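Long-range contact in uncharacterized protein (Thermus thermophilus HB8, PDB 6SCE), which is probably a DNA nuclease of Type III CRISPR defence that cyclic oligoadenylate switches on: residues R424-E438 with G517-L529. Residues are numbered along the deposited sequence; the frame is centred on the assembly and turned at random.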
loop_
_atom_site.group_PDB
_atom_site.type_symbol
_atom_site.label_atom_id
_atom_site.label_comp_id
_atom_site.label_asym_id
_atom_site.label_seq_id
_atom_site.Cartn_x
_atom_site.Cartn_y
_atom_site.Cartn_z
ATOM N N ARG A 424 11.510 -10.929 10.499
ATOM C CA ARG A 424 12.808 -10.435 10.015
ATOM C C ARG A 424 12.559 -9.500 8.852
ATOM O O ARG A 424 11.788 -9.850 7.931
ATOM C CB ARG A 424 13.698 -11.585 9.561
ATOM C CG ARG A 424 13.872 -12.697 10.576
ATOM C CD ARG A 424 14.611 -13.889 9.983
ATOM N NE ARG A 424 14.247 -15.133 10.665
ATOM C CZ ARG A 424 14.568 -16.363 10.257
ATOM N NH1 ARG A 424 15.292 -16.557 9.158
ATOM N NH2 ARG A 424 14.167 -17.413 10.965
ATOM N N PRO A 425 13.215 -8.331 8.855
ATOM C CA PRO A 425 12.947 -7.404 7.785
ATOM C C PRO A 425 13.301 -7.961 6.398
ATOM O O PRO A 425 12.640 -7.625 5.434
ATOM C CB PRO A 425 13.798 -6.167 8.131
ATOM C CG PRO A 425 14.684 -6.551 9.235
ATOM C CD PRO A 425 14.181 -7.809 9.840
ATOM N N GLU A 426 14.317 -8.807 6.311
ATOM C CA GLU A 426 14.703 -9.372 5.040
ATOM C C GLU A 426 13.635 -10.358 4.507
ATOM O O GLU A 426 13.495 -10.497 3.295
ATOM C CB GLU A 426 16.100 -10.012 5.094
ATOM C CG GLU A 426 16.285 -11.131 6.103
ATOM C CD GLU A 426 16.596 -10.650 7.517
ATOM O OE1 GLU A 426 16.429 -9.443 7.850
ATOM O OE2 GLU A 426 16.998 -11.507 8.322
ATOM N N ASP A 427 12.888 -11.013 5.404
ATOM C CA ASP A 427 11.816 -11.929 4.995
ATOM C C ASP A 427 10.633 -11.143 4.483
ATOM O O ASP A 427 10.096 -11.452 3.427
ATOM C CB ASP A 427 11.400 -12.876 6.129
ATOM C CG ASP A 427 12.463 -13.921 6.432
ATOM O OD1 ASP A 427 13.437 -14.008 5.682
ATOM O OD2 ASP A 427 12.347 -14.649 7.429
ATOM N N LEU A 428 10.227 -10.110 5.212
ATOM C CA LEU A 428 9.178 -9.254 4.718
ATOM C C LEU A 428 9.529 -8.707 3.330
ATOM O O LEU A 428 8.694 -8.732 2.401
ATOM C CB LEU A 428 8.902 -8.111 5.683
ATOM C CG LEU A 428 7.873 -7.086 5.223
ATOM C CD1 LEU A 428 6.525 -7.753 4.967
ATOM C CD2 LEU A 428 7.764 -6.029 6.305
ATOM N N LEU A 429 10.759 -8.215 3.180
ATOM C CA LEU A 429 11.182 -7.641 1.914
ATOM C C LEU A 429 11.171 -8.661 0.752
ATOM O O LEU A 429 10.803 -8.298 -0.372
ATOM C CB LEU A 429 12.576 -6.996 2.055
ATOM C CG LEU A 429 12.616 -5.617 2.703
ATOM C CD1 LEU A 429 14.038 -5.307 3.156
ATOM C CD2 LEU A 429 12.117 -4.526 1.773
ATOM N N ALA A 430 11.566 -9.901 1.033
ATOM C CA ALA A 430 11.479 -10.980 0.061
ATOM C C ALA A 430 10.021 -11.162 -0.381
ATOM O O ALA A 430 9.696 -11.205 -1.577
ATOM C CB ALA A 430 12.027 -12.257 0.663
ATOM N N LEU A 431 9.119 -11.195 0.596
ATOM C CA LEU A 431 7.706 -11.389 0.290
ATOM C C LEU A 431 7.205 -10.287 -0.608
ATOM O O LEU A 431 6.380 -10.500 -1.493
ATOM C CB LEU A 431 6.889 -11.471 1.587
ATOM C CG LEU A 431 5.384 -11.624 1.457
ATOM C CD1 LEU A 431 5.071 -12.990 0.878
ATOM C CD2 LEU A 431 4.784 -11.469 2.852
ATOM N N ARG A 432 7.720 -9.095 -0.377
ATOM C CA ARG A 432 7.390 -7.937 -1.152
ATOM C C ARG A 432 7.993 -7.906 -2.540
ATOM O O ARG A 432 7.522 -7.164 -3.361
ATOM C CB ARG A 432 7.877 -6.700 -0.431
ATOM C CG ARG A 432 7.654 -5.371 -1.131
ATOM C CD ARG A 432 6.177 -5.110 -1.388
ATOM N NE ARG A 432 6.021 -3.841 -2.070
ATOM C CZ ARG A 432 6.306 -3.645 -3.360
ATOM N NH1 ARG A 432 6.704 -4.652 -4.147
ATOM N NH2 ARG A 432 6.159 -2.447 -3.866
ATOM N N GLY A 433 9.020 -8.695 -2.792
ATOM C CA GLY A 433 9.680 -8.673 -4.100
ATOM C C GLY A 433 11.104 -8.148 -4.127
ATOM O O GLY A 433 11.591 -7.742 -5.187
ATOM N N TYR A 434 11.785 -8.137 -2.985
ATOM C CA TYR A 434 13.152 -7.600 -2.933
ATOM C C TYR A 434 14.096 -8.520 -2.172
ATOM O O TYR A 434 13.714 -9.126 -1.163
ATOM C CB TYR A 434 13.165 -6.236 -2.258
ATOM C CG TYR A 434 12.549 -5.164 -3.092
ATOM C CD1 TYR A 434 11.173 -5.037 -3.173
ATOM C CD2 TYR A 434 13.335 -4.296 -3.841
ATOM C CE1 TYR A 434 10.593 -4.063 -3.966
ATOM C CE2 TYR A 434 12.758 -3.311 -4.629
ATOM C CZ TYR A 434 11.379 -3.207 -4.689
ATOM O OH TYR A 434 10.766 -2.242 -5.453
ATOM N N ARG A 435 15.327 -8.642 -2.651
ATOM C CA ARG A 435 16.388 -9.307 -1.871
ATOM C C ARG A 435 17.187 -8.186 -1.211
ATOM O O ARG A 435 17.725 -7.331 -1.887
ATOM C CB ARG A 435 17.307 -10.178 -2.743
ATOM C CG ARG A 435 18.339 -10.960 -1.924
ATOM C CD ARG A 435 19.225 -11.890 -2.769
ATOM N NE ARG A 435 19.754 -11.196 -3.951
ATOM C CZ ARG A 435 19.303 -11.322 -5.199
ATOM N NH1 ARG A 435 18.299 -12.140 -5.504
ATOM N NH2 ARG A 435 19.877 -10.622 -6.165
ATOM N N PHE A 436 17.204 -8.152 0.113
ATOM C CA PHE A 436 17.961 -7.142 0.815
ATOM C C PHE A 436 19.419 -7.609 0.868
ATOM O O PHE A 436 19.713 -8.549 1.569
ATOM C CB PHE A 436 17.408 -6.979 2.228
ATOM C CG PHE A 436 18.171 -5.997 3.073
ATOM C CD1 PHE A 436 18.689 -4.837 2.531
ATOM C CD2 PHE A 436 18.344 -6.227 4.425
ATOM C CE1 PHE A 436 19.387 -3.941 3.315
ATOM C CE2 PHE A 436 19.037 -5.321 5.212
ATOM C CZ PHE A 436 19.549 -4.186 4.655
ATOM N N GLU A 437 20.301 -6.967 0.102
ATOM C CA GLU A 437 21.736 -7.318 0.113
ATOM C C GLU A 437 22.476 -6.399 1.080
ATOM O O GLU A 437 22.691 -5.224 0.801
ATOM C CB GLU A 437 22.332 -7.260 -1.293
ATOM C CG GLU A 437 21.875 -8.439 -2.145
ATOM C CD GLU A 437 22.450 -8.442 -3.555
ATOM O OE1 GLU A 437 23.320 -7.593 -3.865
ATOM O OE2 GLU A 437 22.027 -9.308 -4.354
ATOM N N GLU A 438 22.783 -6.947 2.249
ATOM C CA GLU A 438 23.407 -6.200 3.318
ATOM C C GLU A 438 24.871 -5.913 2.981
ATOM O O GLU A 438 25.586 -6.785 2.478
ATOM C CB GLU A 438 23.340 -6.985 4.625
ATOM C CG GLU A 438 21.979 -6.985 5.292
ATOM C CD GLU A 438 21.913 -7.974 6.430
ATOM O OE1 GLU A 438 21.847 -7.553 7.592
ATOM O OE2 GLU A 438 21.954 -9.186 6.162
ATOM N N GLY A 517 11.482 -7.189 21.020
ATOM C CA GLY A 517 11.209 -8.131 19.937
ATOM C C GLY A 517 11.365 -7.587 18.513
ATOM O O GLY A 517 10.978 -8.257 17.548
ATOM N N GLY A 518 11.926 -6.384 18.374
ATOM C CA GLY A 518 12.160 -5.782 17.055
ATOM C C GLY A 518 13.510 -6.216 16.499
ATOM O O GLY A 518 14.396 -6.643 17.244
ATOM N N GLN A 519 13.664 -6.109 15.187
ATOM C CA GLN A 519 14.902 -6.498 14.519
ATOM C C GLN A 519 15.473 -5.300 13.746
ATOM O O GLN A 519 14.756 -4.682 12.954
ATOM C CB GLN A 519 14.629 -7.660 13.569
ATOM C CG GLN A 519 14.475 -9.000 14.264
ATOM C CD GLN A 519 15.784 -9.780 14.321
ATOM O OE1 GLN A 519 16.836 -9.237 14.687
ATOM N NE2 GLN A 519 15.731 -11.062 13.935
ATOM N N ALA A 520 16.750 -4.985 13.984
ATOM C CA ALA A 520 17.460 -3.908 13.264
ATOM C C ALA A 520 18.605 -4.457 12.425
ATOM O O ALA A 520 19.211 -5.476 12.765
ATOM C CB ALA A 520 17.969 -2.856 14.235
ATOM N N ARG A 521 18.861 -3.787 11.305
ATOM C CA ARG A 521 19.900 -4.156 10.374
ATOM C C ARG A 521 20.610 -2.907 9.890
ATOM O O ARG A 521 20.032 -1.807 9.855
ATOM C CB ARG A 521 19.331 -4.853 9.136
ATOM C CG ARG A 521 18.479 -6.079 9.405
ATOM C CD ARG A 521 19.321 -7.316 9.679
ATOM N NE ARG A 521 18.469 -8.488 9.808
ATOM C CZ ARG A 521 17.935 -8.920 10.950
ATOM N NH1 ARG A 521 18.176 -8.303 12.105
ATOM N NH2 ARG A 521 17.167 -10.002 10.940
HETATM N N MSE A 522 21.854 -3.097 9.454
HETATM C CA MSE A 522 22.600 -2.010 8.828
HETATM C C MSE A 522 22.142 -1.912 7.390
HETATM O O MSE A 522 21.138 -2.526 7.008
HETATM C CB MSE A 522 24.093 -2.282 9.053
HETATM C CG MSE A 522 24.395 -2.013 10.510
HETATM SE SE MSE A 522 26.368 -1.748 10.693
HETATM C CE MSE A 522 26.334 0.060 9.960
ATOM N N GLY A 523 22.859 -1.122 6.597
ATOM C CA GLY A 523 22.462 -0.761 5.262
ATOM C C GLY A 523 22.764 -1.753 4.170
ATOM O O GLY A 523 23.356 -2.813 4.392
ATOM N N GLY A 524 22.324 -1.402 2.979
ATOM C CA GLY A 524 22.577 -2.232 1.827
ATOM C C GLY A 524 21.678 -1.886 0.664
ATOM O O GLY A 524 21.182 -0.765 0.542
ATOM N N HIS A 525 21.474 -2.875 -0.197
ATOM C CA HIS A 525 20.808 -2.670 -1.453
ATOM C C HIS A 525 19.505 -3.455 -1.462
ATOM O O HIS A 525 19.495 -4.629 -1.111
ATOM C CB HIS A 525 21.733 -3.113 -2.589
ATOM C CG HIS A 525 22.875 -2.169 -2.807
ATOM N ND1 HIS A 525 24.033 -2.222 -2.060
ATOM C CD2 HIS A 525 23.007 -1.104 -3.634
ATOM C CE1 HIS A 525 24.846 -1.253 -2.446
ATOM N NE2 HIS A 525 24.249 -0.562 -3.400
ATOM N N LEU A 526 18.428 -2.791 -1.848
ATOM C CA LEU A 526 17.150 -3.465 -2.068
ATOM C C LEU A 526 17.106 -3.866 -3.536
ATOM O O LEU A 526 16.855 -3.039 -4.408
ATOM C CB LEU A 526 15.994 -2.541 -1.729
ATOM C CG LEU A 526 16.045 -1.919 -0.327
ATOM C CD1 LEU A 526 14.973 -0.853 -0.165
ATOM C CD2 LEU A 526 15.884 -2.989 0.714
ATOM N N VAL A 527 17.375 -5.130 -3.805
ATOM C CA VAL A 527 17.451 -5.608 -5.175
ATOM C C VAL A 527 16.140 -6.281 -5.598
ATOM O O VAL A 527 15.785 -7.322 -5.047
ATOM C CB VAL A 527 18.595 -6.610 -5.343
ATOM C CG1 VAL A 527 18.665 -7.092 -6.792
ATOM C CG2 VAL A 527 19.916 -5.963 -4.899
ATOM N N PRO A 528 15.436 -5.704 -6.587
ATOM C CA PRO A 528 14.220 -6.368 -7.060
ATOM C C PRO A 528 14.517 -7.791 -7.498
ATOM O O PRO A 528 15.576 -8.058 -8.070
ATOM C CB PRO A 528 13.772 -5.500 -8.251
ATOM C CG PRO A 528 14.400 -4.173 -8.019
ATOM C CD PRO A 528 15.719 -4.473 -7.350
ATOM N N LEU A 529 13.614 -8.718 -7.194
ATOM C CA LEU A 529 13.840 -10.108 -7.546
ATOM C C LEU A 529 13.575 -10.317 -9.041
ATOM O O LEU A 529 12.845 -9.504 -9.629
ATOM C CB LEU A 529 12.942 -11.007 -6.704
ATOM C CG LEU A 529 13.338 -11.058 -5.232
ATOM C CD1 LEU A 529 12.272 -11.759 -4.419
ATOM C CD2 LEU A 529 14.679 -11.770 -5.065
HETATM O O HOH W 1 22.925 -5.760 9.417
#
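R521 lays one face of its guanidinium against P425, whose CD sits 3.8 Å above the plane and toward its rim. The same group grips E426 side-on. R521 NH2 gives a nearly straight bond (170°) to E426 OE2, 3.0 Å away in the guanidinium plane. NE reaches E426 OE1 less squarely. The R521 chain turns sharply at chi2 (-80°), which swings the guanidinium to the start of helix 425-432. On the other edge of the guanidinium, R521 NH1 bonds to Q519 OE1 at 3.1 Å and also to A520 O. With an alanine in place of R521, E426 would probably lose its cationic mate and a gap open beside the P425 ring. E438 OE1 packs on the aliphatic part, 3.3 Å from R521 CD, and a water links this oxygen to the backbone N of M522. F436 turns the edge of its ring to the M522 carbonyl, with CZ 3.3 Å from M522 O. L526 CD2 touches both F436 CD1 and L429 CD1. Beyond it, Y434 packs on L526 and P528, and its hydroxyl bonds to E256. R435 and E437 pair on the other face, beside V527. G433 closes the helix in a Schellman motif and leads into strand 434-438. That strand pairs antiparallel with 519-528 through R435-V527 and E437-H525, edging a mixed seven-stranded sheet with the helix on one face, consistent with a PD-(D/E)XK nuclease fold.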